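PDB 7C5Z: phosphoprotein from Spring viremia of carp virus, which probably supports viral RNA replication as a polymerase cofactor and nucleoprotein chaperone, its central domain, the part described here, forming a dimer. Local coordinates for residues V18-S23 against V31-L36; Y64-F69 against L76-P81. All coordinates share one frame; numbering follows the deposited sequence.

Contact 1: residues V18-S23 against V31-L36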
loop_
_atom_site.group_PDB
_atom_site.type_symbol
_atom_site.label_atom_id
_atom_site.label_comp_id
_atom_site.label_asym_id
_atom_site.label_seq_id
_atom_site.Cartn_x
_atom_site.Cartn_y
_atom_site.Cartn_z
ATOM N N VAL A 18 7.278 9.493 1.272
ATOM C CA VAL A 18 6.040 9.372 0.511
ATOM C C VAL A 18 5.039 10.345 1.114
ATOM O O VAL A 18 4.793 10.309 2.325
ATOM C CB VAL A 18 5.485 7.938 0.554
ATOM C CG1 VAL A 18 4.090 7.896 -0.076
ATOM C CG2 VAL A 18 6.436 6.965 -0.141
HETATM N N MSE A 19 4.467 11.205 0.278
HETATM C CA MSE A 19 3.466 12.156 0.746
HETATM C C MSE A 19 2.206 12.049 -0.105
HETATM O O MSE A 19 2.296 12.031 -1.324
HETATM C CB MSE A 19 3.994 13.595 0.677
HETATM C CG MSE A 19 5.069 13.961 1.686
HETATM SE SE MSE A 19 4.484 13.940 3.554
HETATM C CE MSE A 19 3.001 15.163 3.383
ATOM N N PRO A 20 1.049 11.993 0.540
ATOM C CA PRO A 20 -0.233 12.056 -0.168
ATOM C C PRO A 20 -0.709 13.493 -0.331
ATOM O O PRO A 20 -0.275 14.396 0.384
ATOM C CB PRO A 20 -1.169 11.282 0.776
ATOM C CG PRO A 20 -0.618 11.606 2.146
ATOM C CD PRO A 20 0.882 11.762 1.989
ATOM N N SER A 21 -1.586 13.695 -1.317
ATOM C CA SER A 21 -2.319 14.943 -1.519
ATOM C C SER A 21 -3.795 14.599 -1.391
ATOM O O SER A 21 -4.279 13.696 -2.080
ATOM C CB SER A 21 -2.006 15.549 -2.888
ATOM O OG SER A 21 -2.738 16.736 -3.097
ATOM N N VAL A 22 -4.504 15.286 -0.497
ATOM C CA VAL A 22 -5.846 14.886 -0.087
ATOM C C VAL A 22 -6.855 15.950 -0.503
ATOM O O VAL A 22 -6.687 17.137 -0.189
ATOM C CB VAL A 22 -5.896 14.634 1.432
ATOM C CG1 VAL A 22 -7.337 14.444 1.897
ATOM C CG2 VAL A 22 -5.045 13.406 1.771
ATOM N N SER A 23 -7.924 15.527 -1.171
ATOM C CA SER A 23 -9.003 16.439 -1.539
ATOM C C SER A 23 -10.339 15.746 -1.322
ATOM O O SER A 23 -10.405 14.532 -1.113
ATOM C CB SER A 23 -8.883 16.897 -2.997
ATOM O OG SER A 23 -9.008 15.777 -3.860
ATOM N N VAL A 31 -7.186 10.501 -2.343
ATOM C CA VAL A 31 -5.816 10.523 -1.836
ATOM C C VAL A 31 -4.907 10.215 -3.013
ATOM O O VAL A 31 -4.890 9.075 -3.496
ATOM C CB VAL A 31 -5.628 9.493 -0.719
ATOM C CG1 VAL A 31 -4.208 9.531 -0.170
ATOM C CG2 VAL A 31 -6.687 9.721 0.374
ATOM N N ARG A 32 -4.156 11.209 -3.478
ATOM C CA ARG A 32 -3.329 11.060 -4.666
ATOM C C ARG A 32 -1.856 11.012 -4.292
ATOM O O ARG A 32 -1.354 11.902 -3.591
ATOM C CB ARG A 32 -3.563 12.187 -5.665
ATOM C CG ARG A 32 -2.811 11.945 -6.974
ATOM C CD ARG A 32 -3.204 12.955 -8.052
ATOM N NE ARG A 32 -4.561 12.738 -8.554
ATOM C CZ ARG A 32 -4.996 13.192 -9.725
ATOM N NH1 ARG A 32 -4.177 13.867 -10.519
ATOM N NH2 ARG A 32 -6.248 12.955 -10.101
ATOM N N TYR A 33 -1.169 9.979 -4.769
ATOM C CA TYR A 33 0.276 9.799 -4.603
ATOM C C TYR A 33 0.946 10.214 -5.910
ATOM O O TYR A 33 0.952 9.456 -6.882
ATOM C CB TYR A 33 0.598 8.346 -4.240
ATOM C CG TYR A 33 0.150 8.034 -2.826
ATOM C CD1 TYR A 33 0.959 8.359 -1.743
ATOM C CD2 TYR A 33 -1.126 7.524 -2.577
ATOM C CE1 TYR A 33 0.534 8.133 -0.447
ATOM C CE2 TYR A 33 -1.558 7.292 -1.274
ATOM C CZ TYR A 33 -0.722 7.602 -0.230
ATOM O OH TYR A 33 -1.139 7.386 1.058
ATOM N N ASN A 34 1.510 11.419 -5.924
ATOM C CA ASN A 34 2.169 11.983 -7.094
ATOM C C ASN A 34 3.653 11.642 -7.108
ATOM O O ASN A 34 4.212 11.107 -6.148
ATOM C CB ASN A 34 2.009 13.498 -7.114
ATOM C CG ASN A 34 0.591 13.924 -7.408
ATOM O OD1 ASN A 34 0.004 13.478 -8.398
ATOM N ND2 ASN A 34 0.028 14.780 -6.557
ATOM N N GLY A 35 4.292 11.964 -8.223
ATOM C CA GLY A 35 5.739 11.875 -8.301
ATOM C C GLY A 35 6.294 10.527 -8.693
ATOM O O GLY A 35 7.478 10.266 -8.442
ATOM N N LEU A 36 5.494 9.672 -9.323
ATOM C CA LEU A 36 5.878 8.298 -9.625
ATOM C C LEU A 36 6.404 8.121 -11.044
ATOM O O LEU A 36 6.621 6.982 -11.467
ATOM C CB LEU A 36 4.689 7.355 -9.405
ATOM C CG LEU A 36 3.940 7.538 -8.081
ATOM C CD1 LEU A 36 2.833 6.492 -7.983
ATOM C CD2 LEU A 36 4.878 7.440 -6.896
HETATM O O HOH W 1 3.571 10.146 -3.379
HETATM O O HOH W 2 1.276 13.074 -3.484
HETATM O O HOH W 3 -2.581 16.200 -6.515
#
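Val18 stands roughly perpendicular to Tyr33, the valine reaching the CD1-CE1 bond of the phenol ring obliquely with CG1, which lies 3.6 Å from both CD1 and CE1 of Tyr33. The pair stands beside the open end of a beta hairpin, strands 21-25 and 28-33, at one margin of the antiparallel sheet. CG1 of Val18 is anti to the backbone N (chi1 172°), which puts this methyl next to CD1 and CE1. Pro20 meets the same ring, also obliquely: its CB is 3.8 Å from Tyr33 CE1 and about as far from CZ, and also packs at 3.6 Å on CG1 of Val31. One ring carbon of the proline thus bridges two side chains of the facing strand. Farther along, Val22 and Val31 form a non-hydrogen-bonded pair whose CG2 methyls touch more loosely, at 4.3 Å. The second subunit covers this side: its Gln57 packs on Pro20 and Val22, and its Ser53 OG hydrogen-bonds with Tyr33 OH. Ser21 and Arg32 direct their side chains to the other face and join their backbones as a hydrogen-bonded pair. Arg32 N to Ser21 O is nearly straight at the hydrogen (176°), whereas Ser21 N to Arg32 O is more bent (153°); both measure 2.9 Å. Beyond this pair, water takes over the backbone pairing. One water joins Met19 O to Asn34 O; a second donates to Met19 O and to Arg32 O, 2.9 Å away, while accepting from Asn34 N at 3.0 Å.

Contact 2: residues Y64-F69 against L76-P81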
loop_
_atom_site.group_PDB
_atom_site.type_symbol
_atom_site.label_atom_id
_atom_site.label_comp_id
_atom_site.label_asym_id
_atom_site.label_seq_id
_atom_site.Cartn_x
_atom_site.Cartn_y
_atom_site.Cartn_z
ATOM N N TYR A 64 -16.707 -0.244 3.440
ATOM C CA TYR A 64 -16.604 0.914 2.567
ATOM C C TYR A 64 -16.099 0.465 1.206
ATOM O O TYR A 64 -15.220 -0.400 1.126
ATOM C CB TYR A 64 -15.633 1.958 3.141
ATOM C CG TYR A 64 -16.157 2.618 4.384
ATOM C CD1 TYR A 64 -17.001 3.716 4.302
ATOM C CD2 TYR A 64 -15.826 2.127 5.640
ATOM C CE1 TYR A 64 -17.502 4.320 5.444
ATOM C CE2 TYR A 64 -16.332 2.723 6.793
ATOM C CZ TYR A 64 -17.157 3.820 6.680
ATOM O OH TYR A 64 -17.648 4.416 7.816
ATOM N N ASP A 65 -16.647 1.061 0.149
ATOM C CA ASP A 65 -16.243 0.740 -1.227
ATOM C C ASP A 65 -15.023 1.576 -1.624
ATOM O O ASP A 65 -15.078 2.461 -2.476
ATOM C CB ASP A 65 -17.405 0.967 -2.188
ATOM C CG ASP A 65 -18.550 -0.006 -1.965
ATOM O OD1 ASP A 65 -18.281 -1.155 -1.553
ATOM O OD2 ASP A 65 -19.714 0.389 -2.195
ATOM N N ILE A 66 -13.906 1.301 -0.951
ATOM C CA ILE A 66 -12.643 1.958 -1.291
ATOM C C ILE A 66 -12.176 1.479 -2.658
ATOM O O ILE A 66 -12.265 0.284 -2.969
ATOM C CB ILE A 66 -11.593 1.667 -0.206
ATOM C CG1 ILE A 66 -12.119 2.089 1.174
ATOM C CG2 ILE A 66 -10.258 2.368 -0.513
ATOM C CD1 ILE A 66 -11.252 1.593 2.315
ATOM N N ASP A 67 -11.689 2.405 -3.497
ATOM C CA ASP A 67 -11.250 2.019 -4.838
ATOM C C ASP A 67 -9.923 2.680 -5.189
ATOM O O ASP A 67 -9.488 3.643 -4.555
ATOM C CB ASP A 67 -12.282 2.376 -5.909
ATOM C CG ASP A 67 -12.190 1.466 -7.136
ATOM O OD1 ASP A 67 -11.391 0.489 -7.133
ATOM O OD2 ASP A 67 -12.928 1.734 -8.110
ATOM N N LEU A 68 -9.297 2.156 -6.236
ATOM C CA LEU A 68 -8.000 2.616 -6.701
ATOM C C LEU A 68 -8.124 3.039 -8.155
ATOM O O LEU A 68 -8.753 2.333 -8.955
ATOM C CB LEU A 68 -6.958 1.505 -6.567
ATOM C CG LEU A 68 -5.595 1.774 -7.179
ATOM C CD1 LEU A 68 -4.858 2.808 -6.366
ATOM C CD2 LEU A 68 -4.825 0.454 -7.268
ATOM N N PHE A 69 -7.537 4.188 -8.487
ATOM C CA PHE A 69 -7.488 4.694 -9.857
ATOM C C PHE A 69 -6.035 4.722 -10.318
ATOM O O PHE A 69 -5.208 5.460 -9.763
ATOM C CB PHE A 69 -8.144 6.077 -9.949
ATOM C CG PHE A 69 -9.615 6.047 -9.653
ATOM C CD1 PHE A 69 -10.515 5.713 -10.652
ATOM C CD2 PHE A 69 -10.096 6.299 -8.388
ATOM C CE1 PHE A 69 -11.878 5.657 -10.395
ATOM C CE2 PHE A 69 -11.463 6.249 -8.125
ATOM C CZ PHE A 69 -12.349 5.920 -9.128
ATOM N N LEU A 76 -0.827 7.459 -8.472
ATOM C CA LEU A 76 -1.864 6.509 -8.077
ATOM C C LEU A 76 -2.831 7.235 -7.159
ATOM O O LEU A 76 -2.415 8.063 -6.344
ATOM C CB LEU A 76 -1.279 5.281 -7.351
ATOM C CG LEU A 76 -0.344 4.402 -8.202
ATOM C CD1 LEU A 76 0.508 3.468 -7.339
ATOM C CD2 LEU A 76 -1.154 3.625 -9.247
ATOM N N GLU A 77 -4.118 6.939 -7.278
ATOM C CA GLU A 77 -5.124 7.676 -6.521
ATOM C C GLU A 77 -6.099 6.717 -5.856
ATOM O O GLU A 77 -6.631 5.816 -6.508
ATOM C CB GLU A 77 -5.867 8.641 -7.437
ATOM C CG GLU A 77 -6.899 9.480 -6.746
ATOM C CD GLU A 77 -7.490 10.492 -7.692
ATOM O OE1 GLU A 77 -7.053 11.655 -7.650
ATOM O OE2 GLU A 77 -8.379 10.117 -8.494
ATOM N N VAL A 78 -6.336 6.905 -4.559
ATOM C CA VAL A 78 -7.268 6.077 -3.797
ATOM C C VAL A 78 -8.511 6.905 -3.483
ATOM O O VAL A 78 -8.399 8.074 -3.095
ATOM C CB VAL A 78 -6.620 5.540 -2.514
ATOM C CG1 VAL A 78 -7.621 4.742 -1.687
ATOM C CG2 VAL A 78 -5.426 4.654 -2.865
ATOM N N PHE A 79 -9.693 6.309 -3.676
ATOM C CA PHE A 79 -10.965 6.941 -3.334
ATOM C C PHE A 79 -11.516 6.331 -2.049
ATOM O O PHE A 79 -11.695 5.109 -1.954
ATOM C CB PHE A 79 -11.974 6.800 -4.477
ATOM C CG PHE A 79 -13.343 7.282 -4.137
ATOM C CD1 PHE A 79 -13.616 8.640 -4.063
ATOM C CD2 PHE A 79 -14.366 6.375 -3.886
ATOM C CE1 PHE A 79 -14.890 9.092 -3.757
ATOM C CE2 PHE A 79 -15.649 6.827 -3.569
ATOM C CZ PHE A 79 -15.908 8.165 -3.507
ATOM N N LEU A 80 -11.774 7.185 -1.067
ATOM C CA LEU A 80 -12.323 6.770 0.220
ATOM C C LEU A 80 -13.729 7.343 0.362
ATOM O O LEU A 80 -13.883 8.539 0.644
ATOM C CB LEU A 80 -11.427 7.265 1.361
ATOM C CG LEU A 80 -9.925 6.943 1.299
ATOM C CD1 LEU A 80 -9.226 7.584 2.488
ATOM C CD2 LEU A 80 -9.718 5.461 1.319
ATOM N N PRO A 81 -14.786 6.553 0.181
ATOM C CA PRO A 81 -16.141 7.123 0.240
ATOM C C PRO A 81 -16.493 7.636 1.631
ATOM O O PRO A 81 -16.068 7.082 2.650
ATOM C CB PRO A 81 -17.047 5.951 -0.166
ATOM C CG PRO A 81 -16.222 4.713 0.017
ATOM C CD PRO A 81 -14.769 5.108 -0.111
#
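Asp67 pairs with Phe79, and Phe69 with Glu77, through four backbone hydrogen bonds, two to each pair. Phe69 N to Glu77 O is the shortest at 2.7 Å, the donor lying nearly along the C=O axis; Phe79 N reaches Asp67 O at 2.8 Å from a position tilted 26° off the carbonyl plane. CA-H...O contacts supplement them, among them Ile66 CA to Phe79 O at 3.4 Å. The pattern is that of an antiparallel beta hairpin, strands 67-70 and 76-81, with Leu68 and Val78 as the non-hydrogen-bonded pair between. Apolar contacts line the face bearing these two. Ile66 and Leu80 run next to each other in the same direction, with Ile66 CG2 3.6 Å from Leu80 CD2; Ile66 CG2 also meets Val78 CG1 at 3.7 Å. Leu68 CD1 leans over to Val78 CG2, 4.0 Å away. Ile55 of helix 41-62 covers Ile66 and Leu68, and Tyr62 of the second subunit reaches Ile66 and Leu80. Aromatic contacts occupy the other face. Phe69 and Phe79 run alongside each other, yet the rings do not stack: Phe79 CB sits in the Phe69 ring plane, at the edge, 3.7 Å from CE2 of Phe69. Glu77 crosses Phe69 with its carboxylate plane turned 83° to the ring, while its OE1 makes a salt bridge to Arg32 NE. At the hairpin's open end, Pro81 CG rests 3.5 Å from the backbone O of Asp65, the central residue of an inverse gamma turn.

In the fold
Contacts 1 and 2 lie in two beta hairpins that follow each other along the chain, separated by helix 41-62. Their centres lie about 13 Å apart in one antiparallel sheet, ordered 21-25, 28-33, 76-81, 67-70, so that the later strand of each hairpin is central and the earlier one is outermost within the chain. Strands 28-33 and 76-81 join them: Val31 N to Val78 O and Tyr33 N to Leu76 O are probable hydrogen bonds, both of 2.8 Å, and Leu36 CD1 packs on Leu76 CG. Both contacts also touch the second subunit, including residues of its helix 41-62, so the shared sheet contributes directly to the dimer of the central domain.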